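Local coordinates for protein Plm1 (Streptomyces sp. HK803, PDB 4HXY) that probably uses NADPH to reduce the beta-keto group of the growing polyketide, as the first-module ketoreductase of phoslactomycin biosynthesis, at residues G26-L31 with S40-P45; G32-A37 with G59-A64; V85-S90 with G126-L131; R91-G96 with A162-Q167; W169-V174 with S427-S432. One frame throughout, in Å; residues are numbered along the deposited sequence.

Contact 1 of 5, residues G26-L31 with S40-P45; sequences GNWLLL and SLFDDP
Phe42 separates a dry half of this contact from a wet one. On the dry side its CE1 lies over one face of the Trp28 indole, 3.5 Å from Trp28 CG. The two ring planes meet obliquely, at 41°. Leu30 comes over a face of the Phe42 ring, its CD1 lying 4.2 Å from the ring centroid, and its other methyl, CD2, rests 3.6 Å from Pro45 CB. Leu41 CB backs the opposite face of Phe42, and Leu147 of helix 137-148 touches both aromatic rings. Strand 28-32 ends a row of parallel strands in the Rossmann-like half of the ketoreductase that does not hold the cofactor, and residues 40-45 return beneath it from the short helix 36-39 before pairing with it at Leu46. An alanine in place of Trp28 would remove the indole beneath Phe42 CE1 and would probably loosen the loop against the strand.

On the wet side no direct hydrogen bond spans the gap, and water does the work. Water 3 donates to Gly26 O and, at 2.8 Å, to Asp43 O. Water 1 accepts from Trp28 N, and water 2 accepts from Asp43 N at 2.9 Å. Farther out, water 4 joins Asn27 OD1 to Asp44 O, while the Asp43 carboxylate turns to a salt bridge with Arg23.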
# COMPACT_ATOMS: atom_id res chain seq x y z
N GLY A 26 33.53 0.38 -8.15
CA GLY A 26 33.68 0.39 -6.70
C GLY A 26 33.49 -0.98 -6.08
O GLY A 26 33.38 -2.00 -6.77
N ASN A 27 33.43 -0.98 -4.75
CA ASN A 27 33.32 -2.18 -3.95
C ASN A 27 31.89 -2.25 -3.42
O ASN A 27 31.57 -1.62 -2.42
CB ASN A 27 34.32 -2.06 -2.80
CG ASN A 27 34.40 -3.30 -1.93
OD1 ASN A 27 34.00 -4.40 -2.33
ND2 ASN A 27 34.94 -3.12 -0.73
N TRP A 28 31.03 -3.01 -4.10
CA TRP A 28 29.61 -3.06 -3.76
C TRP A 28 29.24 -4.32 -3.02
O TRP A 28 29.81 -5.38 -3.26
CB TRP A 28 28.72 -2.87 -5.00
CG TRP A 28 28.63 -1.44 -5.42
CD1 TRP A 28 29.66 -0.67 -5.90
CD2 TRP A 28 27.47 -0.60 -5.40
NE1 TRP A 28 29.20 0.60 -6.18
CE2 TRP A 28 27.87 0.67 -5.87
CE3 TRP A 28 26.13 -0.81 -5.04
CZ2 TRP A 28 26.97 1.72 -6.00
CZ3 TRP A 28 25.26 0.24 -5.15
CH2 TRP A 28 25.68 1.49 -5.62
N LEU A 29 28.26 -4.20 -2.14
CA LEU A 29 27.71 -5.31 -1.39
C LEU A 29 26.36 -5.67 -2.01
O LEU A 29 25.51 -4.83 -2.18
CB LEU A 29 27.52 -4.91 0.07
CG LEU A 29 26.72 -5.87 0.94
CD1 LEU A 29 27.48 -7.16 1.14
CD2 LEU A 29 26.42 -5.21 2.25
N LEU A 30 26.18 -6.94 -2.36
CA LEU A 30 24.96 -7.37 -3.00
C LEU A 30 24.21 -8.25 -2.02
O LEU A 30 24.76 -9.21 -1.52
CB LEU A 30 25.29 -8.14 -4.28
CG LEU A 30 25.49 -7.34 -5.57
CD1 LEU A 30 26.03 -5.96 -5.36
CD2 LEU A 30 26.24 -8.11 -6.60
N LEU A 31 22.95 -7.90 -1.76
CA LEU A 31 22.12 -8.61 -0.81
C LEU A 31 20.81 -9.08 -1.42
O LEU A 31 20.39 -8.58 -2.43
CB LEU A 31 21.80 -7.73 0.41
CG LEU A 31 23.03 -7.21 1.15
CD1 LEU A 31 22.61 -6.23 2.20
CD2 LEU A 31 23.77 -8.37 1.75
N SER A 40 26.90 -8.78 -12.75
CA SER A 40 28.00 -8.57 -13.70
C SER A 40 28.34 -7.11 -13.96
O SER A 40 29.33 -6.82 -14.65
CB SER A 40 27.69 -9.29 -15.02
OG SER A 40 26.57 -8.71 -15.67
N LEU A 41 27.56 -6.17 -13.43
CA LEU A 41 27.88 -4.75 -13.50
C LEU A 41 29.04 -4.38 -12.57
O LEU A 41 29.65 -3.32 -12.73
CB LEU A 41 26.65 -3.90 -13.14
CG LEU A 41 25.54 -3.85 -14.19
CD1 LEU A 41 24.31 -3.18 -13.60
CD2 LEU A 41 26.00 -3.09 -15.44
N PHE A 42 29.31 -5.25 -11.60
CA PHE A 42 30.23 -4.99 -10.51
C PHE A 42 31.45 -5.88 -10.65
O PHE A 42 31.35 -7.04 -11.01
CB PHE A 42 29.55 -5.30 -9.17
CG PHE A 42 28.26 -4.57 -8.99
CD1 PHE A 42 28.26 -3.27 -8.51
CD2 PHE A 42 27.05 -5.16 -9.32
CE1 PHE A 42 27.07 -2.58 -8.37
CE2 PHE A 42 25.86 -4.48 -9.16
CZ PHE A 42 25.87 -3.19 -8.69
N ASP A 43 32.61 -5.31 -10.36
CA ASP A 43 33.83 -6.09 -10.31
C ASP A 43 33.98 -6.57 -8.87
O ASP A 43 34.01 -5.76 -7.94
CB ASP A 43 35.03 -5.25 -10.75
CG ASP A 43 35.06 -5.00 -12.26
OD1 ASP A 43 34.44 -5.76 -13.03
OD2 ASP A 43 35.71 -4.03 -12.69
N ASP A 44 34.05 -7.88 -8.71
CA ASP A 44 34.29 -8.52 -7.43
C ASP A 44 33.39 -8.05 -6.29
O ASP A 44 33.86 -7.71 -5.21
CB ASP A 44 35.77 -8.33 -7.07
CG ASP A 44 36.69 -8.86 -8.17
OD1 ASP A 44 37.26 -8.04 -8.92
OD2 ASP A 44 36.81 -10.09 -8.28
N PRO A 45 32.07 -8.07 -6.53
CA PRO A 45 31.15 -7.62 -5.48
C PRO A 45 31.15 -8.52 -4.26
O PRO A 45 31.44 -9.71 -4.36
CB PRO A 45 29.78 -7.68 -6.18
CG PRO A 45 29.92 -8.75 -7.20
CD PRO A 45 31.36 -8.62 -7.70
O HOH W 1 31.86 -4.36 -6.46
O HOH W 2 32.67 -2.59 -9.37
O HOH W 3 35.71 -3.59 -7.60
O HOH W 4 35.37 -6.01 -3.88

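Contact 2 of 5, residues G32-A37 with G59-A64; sequences GEVPPA and GVLVGA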
# COMPACT_ATOMS: atom_id res chain seq x y z
N GLY A 32 20.20 -10.07 -0.78
CA GLY A 32 18.95 -10.62 -1.27
C GLY A 32 19.23 -11.47 -2.49
O GLY A 32 20.17 -12.28 -2.49
N GLU A 33 18.46 -11.27 -3.54
CA GLU A 33 18.66 -12.00 -4.77
C GLU A 33 18.96 -11.03 -5.89
O GLU A 33 18.06 -10.45 -6.49
CB GLU A 33 17.43 -12.82 -5.13
CG GLU A 33 17.64 -13.78 -6.29
CD GLU A 33 16.57 -14.85 -6.37
OE1 GLU A 33 15.70 -14.92 -5.46
OE2 GLU A 33 16.59 -15.61 -7.36
N VAL A 34 20.24 -10.88 -6.19
CA VAL A 34 20.65 -10.03 -7.30
C VAL A 34 20.95 -10.96 -8.47
O VAL A 34 21.82 -11.83 -8.37
CB VAL A 34 21.88 -9.17 -6.93
CG1 VAL A 34 22.29 -8.31 -8.09
CG2 VAL A 34 21.54 -8.31 -5.71
N PRO A 35 20.23 -10.79 -9.58
CA PRO A 35 20.36 -11.76 -10.66
C PRO A 35 21.67 -11.60 -11.42
O PRO A 35 22.32 -10.57 -11.32
CB PRO A 35 19.17 -11.43 -11.56
CG PRO A 35 18.94 -10.00 -11.35
CD PRO A 35 19.23 -9.76 -9.89
N PRO A 36 22.05 -12.63 -12.16
CA PRO A 36 23.36 -12.59 -12.80
C PRO A 36 23.59 -11.41 -13.74
O PRO A 36 24.70 -10.88 -13.76
CB PRO A 36 23.45 -13.93 -13.55
CG PRO A 36 22.18 -14.66 -13.27
CD PRO A 36 21.48 -13.99 -12.15
N ALA A 37 22.56 -11.00 -14.48
CA ALA A 37 22.70 -9.88 -15.43
C ALA A 37 22.98 -8.54 -14.74
O ALA A 37 23.48 -7.61 -15.37
CB ALA A 37 21.48 -9.74 -16.32
N GLY A 59 28.63 1.01 -2.01
CA GLY A 59 27.18 0.97 -2.17
C GLY A 59 26.63 -0.40 -1.82
O GLY A 59 27.37 -1.36 -1.70
N VAL A 60 25.30 -0.48 -1.66
CA VAL A 60 24.61 -1.74 -1.38
C VAL A 60 23.49 -1.90 -2.39
O VAL A 60 22.72 -0.96 -2.62
CB VAL A 60 24.04 -1.79 0.06
CG1 VAL A 60 23.35 -3.12 0.33
CG2 VAL A 60 25.18 -1.54 1.10
N LEU A 61 23.42 -3.05 -3.06
CA LEU A 61 22.34 -3.32 -3.97
C LEU A 61 21.57 -4.51 -3.44
O LEU A 61 22.14 -5.57 -3.20
CB LEU A 61 22.83 -3.57 -5.40
CG LEU A 61 21.71 -3.83 -6.41
CD1 LEU A 61 20.81 -2.58 -6.55
CD2 LEU A 61 22.26 -4.27 -7.77
N VAL A 62 20.28 -4.29 -3.20
CA VAL A 62 19.40 -5.30 -2.64
C VAL A 62 18.38 -5.72 -3.67
O VAL A 62 17.64 -4.90 -4.20
CB VAL A 62 18.60 -4.75 -1.44
CG1 VAL A 62 17.73 -5.85 -0.84
CG2 VAL A 62 19.53 -4.14 -0.38
N GLY A 63 18.31 -7.02 -3.93
CA GLY A 63 17.32 -7.56 -4.83
C GLY A 63 16.21 -8.18 -4.00
O GLY A 63 16.47 -9.16 -3.29
N ALA A 64 15.01 -7.61 -4.07
CA ALA A 64 13.91 -7.96 -3.17
C ALA A 64 12.65 -8.32 -3.93
O ALA A 64 12.21 -7.58 -4.80
CB ALA A 64 13.61 -6.81 -2.25
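A single straight hydrogen bond sets the join between the end of one strand and its parallel neighbour: Glu33 N donates to Gly63 O over 2.9 Å, with 173° at the hydrogen. The donor sits in the carbonyl plane on a lone pair of Gly63 O, and the same oxygen receives a longer CA-H contact from Gly32 CA at 3.5 Å. In return, Gly63 CA approaches Glu33 O to 3.4 Å, so that backbone meets backbone with no side chain intervening. Both glycines suit this closeness. A CB on Gly63 would fall only 2.0 Å from Glu33 O, and Gly32 has a positive phi of 74° besides.

The one side chain of residues 32-37 that reaches well across is Val34. From its CB, which serves as the fork, the two methyls go separate ways. CG1, anti to the backbone N (chi1 180°), meets the tip of Leu61, coming 4.1 Å from Leu61 CD2. CG2, anti to the carbonyl carbon, lies instead along the neighbouring backbone, 3.8 Å from Leu61 O and 3.9 Å from Gly63 N. Leu61, with its CG anti to its own N, crosses Val34 obliquely and also touches Leu30, Phe42, Trp86 and Val88, so the valine borders a larger hydrophobic layer. Beyond Val34 the chain turns away, and Pro35 takes the N-cap position of helix 36-39. Strand 28-32, that short helix and parallel strand 59-63 form a beta-alpha-beta unit, the building block of a Rossmann-like fold.

Contact 3 of 5, residues V85-S90 with G126-L131; sequences VWCVTS and GGLVDL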
# COMPACT_ATOMS: atom_id res chain seq x y z
N VAL A 85 22.13 2.60 -0.02
CA VAL A 85 21.44 1.34 -0.15
C VAL A 85 20.34 1.48 -1.19
O VAL A 85 19.38 2.24 -1.01
CB VAL A 85 20.80 0.93 1.18
CG1 VAL A 85 20.03 -0.37 1.03
CG2 VAL A 85 21.89 0.81 2.26
N TRP A 86 20.50 0.72 -2.26
CA TRP A 86 19.56 0.73 -3.37
C TRP A 86 18.87 -0.62 -3.41
O TRP A 86 19.51 -1.65 -3.18
CB TRP A 86 20.32 0.99 -4.68
CG TRP A 86 20.67 2.41 -4.88
CD1 TRP A 86 21.84 3.03 -4.51
CD2 TRP A 86 19.85 3.41 -5.48
NE1 TRP A 86 21.77 4.37 -4.84
CE2 TRP A 86 20.57 4.63 -5.43
CE3 TRP A 86 18.57 3.40 -6.04
CZ2 TRP A 86 20.04 5.82 -5.93
CZ3 TRP A 86 18.05 4.58 -6.52
CH2 TRP A 86 18.78 5.77 -6.48
N CYS A 87 17.58 -0.61 -3.72
CA CYS A 87 16.78 -1.83 -3.79
C CYS A 87 16.14 -1.94 -5.17
O CYS A 87 15.42 -1.03 -5.59
CB CYS A 87 15.71 -1.82 -2.70
SG CYS A 87 14.69 -3.32 -2.70
N VAL A 88 16.41 -3.06 -5.86
CA VAL A 88 15.78 -3.31 -7.17
C VAL A 88 14.68 -4.38 -7.07
O VAL A 88 14.81 -5.37 -6.37
CB VAL A 88 16.78 -3.73 -8.27
CG1 VAL A 88 17.64 -2.55 -8.66
CG2 VAL A 88 17.65 -4.93 -7.82
N THR A 89 13.59 -4.11 -7.76
CA THR A 89 12.42 -4.96 -7.81
C THR A 89 12.04 -5.15 -9.27
O THR A 89 12.66 -4.57 -10.15
CB THR A 89 11.23 -4.30 -7.10
OG1 THR A 89 10.94 -3.03 -7.71
CG2 THR A 89 11.56 -4.08 -5.64
N SER A 90 11.05 -6.01 -9.51
CA SER A 90 10.38 -6.13 -10.80
C SER A 90 8.88 -6.35 -10.57
O SER A 90 8.47 -6.98 -9.58
CB SER A 90 10.98 -7.28 -11.63
OG SER A 90 10.72 -8.51 -11.00
N GLY A 126 19.42 4.90 -0.47
CA GLY A 126 19.61 5.33 -1.82
C GLY A 126 18.28 5.51 -2.50
O GLY A 126 17.83 6.64 -2.77
N GLY A 127 17.60 4.39 -2.73
CA GLY A 127 16.32 4.44 -3.39
C GLY A 127 15.82 3.10 -3.90
O GLY A 127 16.43 2.04 -3.65
N LEU A 128 14.72 3.18 -4.64
CA LEU A 128 14.04 2.04 -5.25
C LEU A 128 14.10 2.16 -6.76
O LEU A 128 13.88 3.25 -7.30
CB LEU A 128 12.57 2.02 -4.81
CG LEU A 128 12.34 1.69 -3.34
CD1 LEU A 128 11.08 2.39 -2.73
CD2 LEU A 128 12.25 0.17 -3.20
N VAL A 129 14.42 1.05 -7.43
CA VAL A 129 14.35 0.97 -8.89
C VAL A 129 13.63 -0.28 -9.33
O VAL A 129 14.04 -1.38 -9.01
CB VAL A 129 15.73 1.00 -9.55
CG1 VAL A 129 15.56 1.18 -11.08
CG2 VAL A 129 16.61 2.12 -8.97
N ASP A 130 12.55 -0.10 -10.09
CA ASP A 130 11.78 -1.22 -10.61
C ASP A 130 12.23 -1.51 -12.06
O ASP A 130 12.20 -0.63 -12.92
CB ASP A 130 10.28 -0.96 -10.55
CG ASP A 130 9.47 -2.20 -10.90
OD1 ASP A 130 9.40 -3.14 -10.05
OD2 ASP A 130 8.91 -2.21 -12.01
N LEU A 131 12.67 -2.73 -12.31
CA LEU A 131 13.23 -3.10 -13.59
C LEU A 131 12.30 -4.10 -14.28
O LEU A 131 11.51 -4.76 -13.64
CB LEU A 131 14.59 -3.79 -13.39
CG LEU A 131 15.65 -2.99 -12.63
CD1 LEU A 131 16.89 -3.84 -12.49
CD2 LEU A 131 15.97 -1.68 -13.31
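Val85 O takes two amides at once, Gly126 N at 2.7 Å and the more distant Gly127 N at 3.3 Å, both above the carbonyl plane. From there the parallel ladder becomes regular: Cys87 N donates to Gly127 O, Val129 N to Cys87 O and Thr89 N to Val129 O. Leu131 N closes it on Thr89 O with a bond of 2.8 Å that is nearly straight at 173°. The amides of Trp86 and Val88 take part in bonding on the opposite edge, with strand 59-63. Strands 85-90 and 125-131, joined through helix 105-120, make a beta-alpha-beta unit within a Rossmann-like sheet.

Side-chain polar groups beside the ladder are satisfied too. Thr89 OG1 donates to the anti lone pair of Asp130 OD1 at 2.8 Å and accepts from Trp111 NE1. Asp130 OD1 also receives Ala92 N, while OD2 forms a salt bridge with Arg164, which probably keeps this buried acid ionised. Ser90 OG turns to Glu133. Trp86 lies flat over the two glycines, Gly126 CA standing 3.9 Å from the centroid of its five-membered ring; a CB at Gly127 would run into Trp86 CZ3.

Contact 4 of 5, residues R91-G96 with A162-Q167; sequences RAVGVG and AVRDGQ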
# COMPACT_ATOMS: atom_id res chain seq x y z
N ARG A 91 8.06 -5.76 -11.45
CA ARG A 91 6.60 -5.85 -11.41
C ARG A 91 6.00 -5.17 -10.16
O ARG A 91 4.88 -5.45 -9.82
CB ARG A 91 6.13 -7.33 -11.49
CG ARG A 91 6.55 -8.09 -12.77
CD ARG A 91 6.30 -9.60 -12.65
NE ARG A 91 4.89 -9.92 -12.41
CZ ARG A 91 4.43 -10.96 -11.73
NH1 ARG A 91 5.25 -11.85 -11.17
NH2 ARG A 91 3.11 -11.12 -11.58
N ALA A 92 6.74 -4.25 -9.54
CA ALA A 92 6.34 -3.68 -8.25
C ALA A 92 5.44 -2.44 -8.41
O ALA A 92 4.68 -2.10 -7.50
CB ALA A 92 7.56 -3.37 -7.39
N VAL A 93 5.54 -1.79 -9.57
CA VAL A 93 4.84 -0.54 -9.88
C VAL A 93 4.26 -0.58 -11.30
O VAL A 93 4.77 -1.30 -12.17
CB VAL A 93 5.78 0.71 -9.72
CG1 VAL A 93 6.29 0.81 -8.28
CG2 VAL A 93 6.96 0.67 -10.68
N GLY A 94 3.21 0.21 -11.49
CA GLY A 94 2.55 0.35 -12.79
C GLY A 94 2.83 1.75 -13.28
O GLY A 94 2.25 2.71 -12.78
N VAL A 95 3.74 1.87 -14.25
CA VAL A 95 4.08 3.19 -14.79
C VAL A 95 2.98 3.80 -15.67
O VAL A 95 2.87 5.02 -15.78
CB VAL A 95 5.41 3.15 -15.54
CG1 VAL A 95 5.68 4.50 -16.18
CG2 VAL A 95 6.54 2.77 -14.59
N GLY A 96 2.15 2.95 -16.26
CA GLY A 96 1.06 3.39 -17.14
C GLY A 96 1.49 3.44 -18.59
O GLY A 96 0.91 4.20 -19.38
N ALA A 162 11.69 3.82 -12.13
CA ALA A 162 11.35 2.65 -12.88
C ALA A 162 12.03 2.71 -14.24
O ALA A 162 12.13 3.78 -14.85
CB ALA A 162 9.83 2.52 -13.04
N VAL A 163 12.49 1.56 -14.70
CA VAL A 163 13.04 1.42 -16.06
C VAL A 163 12.02 0.73 -16.95
O VAL A 163 11.49 -0.33 -16.62
CB VAL A 163 14.39 0.66 -16.07
CG1 VAL A 163 14.90 0.57 -17.51
CG2 VAL A 163 15.41 1.36 -15.20
N ARG A 164 11.68 1.38 -18.07
CA ARG A 164 10.74 0.84 -19.05
C ARG A 164 11.29 1.15 -20.43
O ARG A 164 11.59 2.30 -20.73
CB ARG A 164 9.35 1.45 -18.90
CG ARG A 164 8.65 1.17 -17.54
CD ARG A 164 8.26 -0.29 -17.38
NE ARG A 164 7.48 -0.55 -16.17
CZ ARG A 164 8.00 -0.90 -14.99
NH1 ARG A 164 9.31 -1.03 -14.82
NH2 ARG A 164 7.19 -1.12 -13.98
N ASP A 165 11.48 0.10 -21.23
CA ASP A 165 12.07 0.21 -22.58
C ASP A 165 13.36 1.03 -22.57
O ASP A 165 13.59 1.89 -23.43
CB ASP A 165 11.05 0.77 -23.58
CG ASP A 165 11.38 0.39 -25.05
OD1 ASP A 165 12.26 -0.48 -25.28
OD2 ASP A 165 10.74 0.96 -25.96
N GLY A 166 14.20 0.79 -21.57
CA GLY A 166 15.47 1.50 -21.46
C GLY A 166 15.43 2.96 -21.01
O GLY A 166 16.46 3.61 -20.96
N GLN A 167 14.24 3.46 -20.68
CA GLN A 167 14.09 4.84 -20.22
C GLN A 167 13.81 4.84 -18.73
O GLN A 167 13.18 3.92 -18.23
CB GLN A 167 12.92 5.51 -20.93
CG GLN A 167 13.08 5.60 -22.44
CD GLN A 167 14.00 6.73 -22.81
OE1 GLN A 167 13.59 7.90 -22.78
NE2 GLN A 167 15.25 6.41 -23.12
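Arg91 opens the loop with its side chain turned from the other segment, and the first residue to cross is Val93. Its CG2, set in the crowded position between N and carbonyl carbon, comes 4.2 Å from Ala162 CB and 3.8 Å from Arg164 NH2. Val93 O lies at the edge of the Arg164 guanidinium, in its plane and 3.0 Å from Arg164 NH2. Beyond Gly94, Val95 points toward the strand, and its CG2, anti to the carbonyl carbon, sits 3.6 Å above one face of the same guanidinium. That methyl also meets Ala162 CB, at 3.6 Å.

The loop thus runs from strand 85-90 toward helix 105-120 past a beta hairpin, whose strands 160-164 and 167-175 are joined by a type I' turn from Arg164 to Gln167. Within the hairpin Arg164 N donates to Gln167 O, and Gln167 N to Arg164 O.

Arg164 bends at chi2 (-69°) so that its buried head folds back over its own strand, where NH1 reaches Val163 O over 2.9 Å. That oxygen lies close to the guanidinium plane. Outside the two segments, NE forms a salt bridge with Asp100, and Asp130 is the second acidic partner. A leucine in place of Arg164 would remove the guanidinium and would probably leave the carboxylates of Asp130 and Asp100 poorly compensated and the loop less firmly fixed. Trp12 of strand 6-14 lies against Val93, Val95 and Ala162.

Contact 5 of 5, residues W169-V174 with S427-S432; sequences WARRLV and SPLFGS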
# COMPACT_ATOMS: atom_id res chain seq x y z
N TRP A 169 11.93 6.50 -15.46
CA TRP A 169 10.72 7.20 -15.06
C TRP A 169 10.79 7.42 -13.55
O TRP A 169 11.26 6.55 -12.83
CB TRP A 169 9.48 6.38 -15.37
CG TRP A 169 9.21 6.19 -16.84
CD1 TRP A 169 9.87 5.37 -17.69
CD2 TRP A 169 8.19 6.85 -17.60
NE1 TRP A 169 9.34 5.49 -18.96
CE2 TRP A 169 8.30 6.37 -18.93
CE3 TRP A 169 7.21 7.80 -17.30
CZ2 TRP A 169 7.47 6.83 -19.95
CZ3 TRP A 169 6.36 8.21 -18.30
CH2 TRP A 169 6.50 7.74 -19.62
N ALA A 170 10.33 8.59 -13.10
CA ALA A 170 10.36 8.95 -11.68
C ALA A 170 8.96 9.14 -11.14
O ALA A 170 8.10 9.76 -11.79
CB ALA A 170 11.18 10.23 -11.47
N ARG A 171 8.75 8.62 -9.93
CA ARG A 171 7.42 8.60 -9.28
C ARG A 171 7.04 9.97 -8.72
O ARG A 171 7.89 10.66 -8.14
CB ARG A 171 7.41 7.59 -8.15
CG ARG A 171 6.04 7.25 -7.62
CD ARG A 171 6.08 6.05 -6.72
NE ARG A 171 4.79 5.81 -6.07
CZ ARG A 171 4.44 6.23 -4.86
NH1 ARG A 171 5.29 6.95 -4.12
NH2 ARG A 171 3.23 5.95 -4.42
N ARG A 172 5.78 10.34 -8.92
CA ARG A 172 5.24 11.60 -8.43
C ARG A 172 3.85 11.39 -7.85
O ARG A 172 3.15 10.42 -8.22
CB ARG A 172 5.10 12.57 -9.58
CG ARG A 172 6.40 12.90 -10.29
CD ARG A 172 7.30 13.73 -9.44
NE ARG A 172 8.51 14.11 -10.16
CZ ARG A 172 9.73 13.61 -9.97
NH1 ARG A 172 9.96 12.66 -9.07
NH2 ARG A 172 10.76 14.08 -10.69
N LEU A 173 3.47 12.27 -6.93
CA LEU A 173 2.11 12.30 -6.38
C LEU A 173 1.50 13.61 -6.80
O LEU A 173 2.10 14.66 -6.56
CB LEU A 173 2.15 12.17 -4.84
CG LEU A 173 0.89 12.00 -3.98
CD1 LEU A 173 0.23 13.35 -3.72
CD2 LEU A 173 -0.09 10.94 -4.59
N VAL A 174 0.39 13.54 -7.51
CA VAL A 174 -0.29 14.74 -8.04
C VAL A 174 -1.78 14.74 -7.74
O VAL A 174 -2.37 13.70 -7.45
CB VAL A 174 -0.09 14.86 -9.55
CG1 VAL A 174 1.39 15.12 -9.87
CG2 VAL A 174 -0.65 13.63 -10.28
N SER A 427 12.26 15.23 -0.87
CA SER A 427 11.32 14.35 -1.56
C SER A 427 10.90 14.90 -2.92
O SER A 427 10.05 15.79 -2.99
CB SER A 427 10.04 14.17 -0.75
OG SER A 427 9.10 13.40 -1.52
N PRO A 428 11.45 14.36 -4.00
CA PRO A 428 10.98 14.82 -5.31
C PRO A 428 9.55 14.34 -5.64
O PRO A 428 8.97 14.80 -6.61
CB PRO A 428 12.00 14.22 -6.28
CG PRO A 428 12.56 13.06 -5.58
CD PRO A 428 12.58 13.42 -4.12
N LEU A 429 9.01 13.43 -4.82
CA LEU A 429 7.66 12.91 -5.01
C LEU A 429 6.61 14.02 -5.06
O LEU A 429 5.63 13.90 -5.81
CB LEU A 429 7.33 11.92 -3.88
CG LEU A 429 5.98 11.20 -3.96
CD1 LEU A 429 5.96 10.18 -5.10
CD2 LEU A 429 5.67 10.53 -2.64
N PHE A 430 6.80 15.08 -4.27
CA PHE A 430 5.80 16.12 -4.11
C PHE A 430 6.14 17.41 -4.85
O PHE A 430 5.64 18.48 -4.50
CB PHE A 430 5.63 16.42 -2.63
CG PHE A 430 5.09 15.29 -1.84
CD1 PHE A 430 3.79 14.86 -2.07
CD2 PHE A 430 5.85 14.66 -0.87
CE1 PHE A 430 3.26 13.83 -1.33
CE2 PHE A 430 5.30 13.62 -0.14
CZ PHE A 430 4.01 13.21 -0.38
N GLY A 431 6.96 17.31 -5.90
CA GLY A 431 7.32 18.50 -6.69
C GLY A 431 6.18 19.42 -7.09
O GLY A 431 6.33 20.65 -7.11
N SER A 432 5.01 18.85 -7.38
CA SER A 432 3.87 19.63 -7.86
C SER A 432 3.21 20.49 -6.76
O SER A 432 2.38 21.36 -7.06
CB SER A 432 2.83 18.72 -8.50
OG SER A 432 2.19 17.90 -7.53
O HOH W 5 4.39 15.91 -7.43
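Ser427 starts the tail segment by turning its OG back to accept a weak bond from Leu429 N. At Pro428 the carbonyl oxygen sits over a face of the Arg172 guanidinium, 3.4 Å from NH1 but at too poor an angle for a hydrogen bond. Leu429 carries the centre. Its O accepts Leu173 N at 2.9 Å, straight at 166° and in the carbonyl plane, which makes one direct backbone link to strand 167-175. Its side chain, with CG anti to N, runs alongside that of Arg171 and brings CD1 to 3.4 Å from Arg171 NH1. Phe430 lies side by side with Leu173 and presents its ring edge to Leu173 CD1, 3.9 Å from CE1; Phe417, Phe421 and Trp327 meet the same ring edge-to-face. Gly431 N bonds back to Pro428 O in the 3-10 turn. Ser432 then gives its N-H to water 5 at 3.0 Å, and that water donates to Leu173 O at 2.8 Å and to Leu429 O. Ser432 OG comes 3.7 Å from Val174 CG1.

Leu429 O is therefore gripped twice, by an amide and by a water. Both arginines pair with acids beyond the contact, Arg171 with Glu10 and Arg172 with Glu158, so the tail meets their guanidinium groups by packing. Its hold on the strand accordingly rests mainly on one direct backbone bond, a water bridge and apolar contact.

In the fold
The five contacts run as a series across the strands of the half of the ketoreductase that precedes the NADPH pocket, a Rossmann-like structural subdomain. All distances here run centre to centre. Contacts 1 and 2 interleave along the chain, about 9 Å apart, and share strands 28-32 and 59-63. Contact 3 lies another 9 Å or so from contact 2, joined through strands 59-63 and 85-90. Contact 4, about 12 Å from contact 3, adds strand 160-164 beside strand 125-131. Contact 5, about 15 Å from contact 4 and 30 Å from contact 1, brings the C-terminal tail onto strand 167-175, so the end of the chain, beyond the cofactor-binding half, closes back on the first.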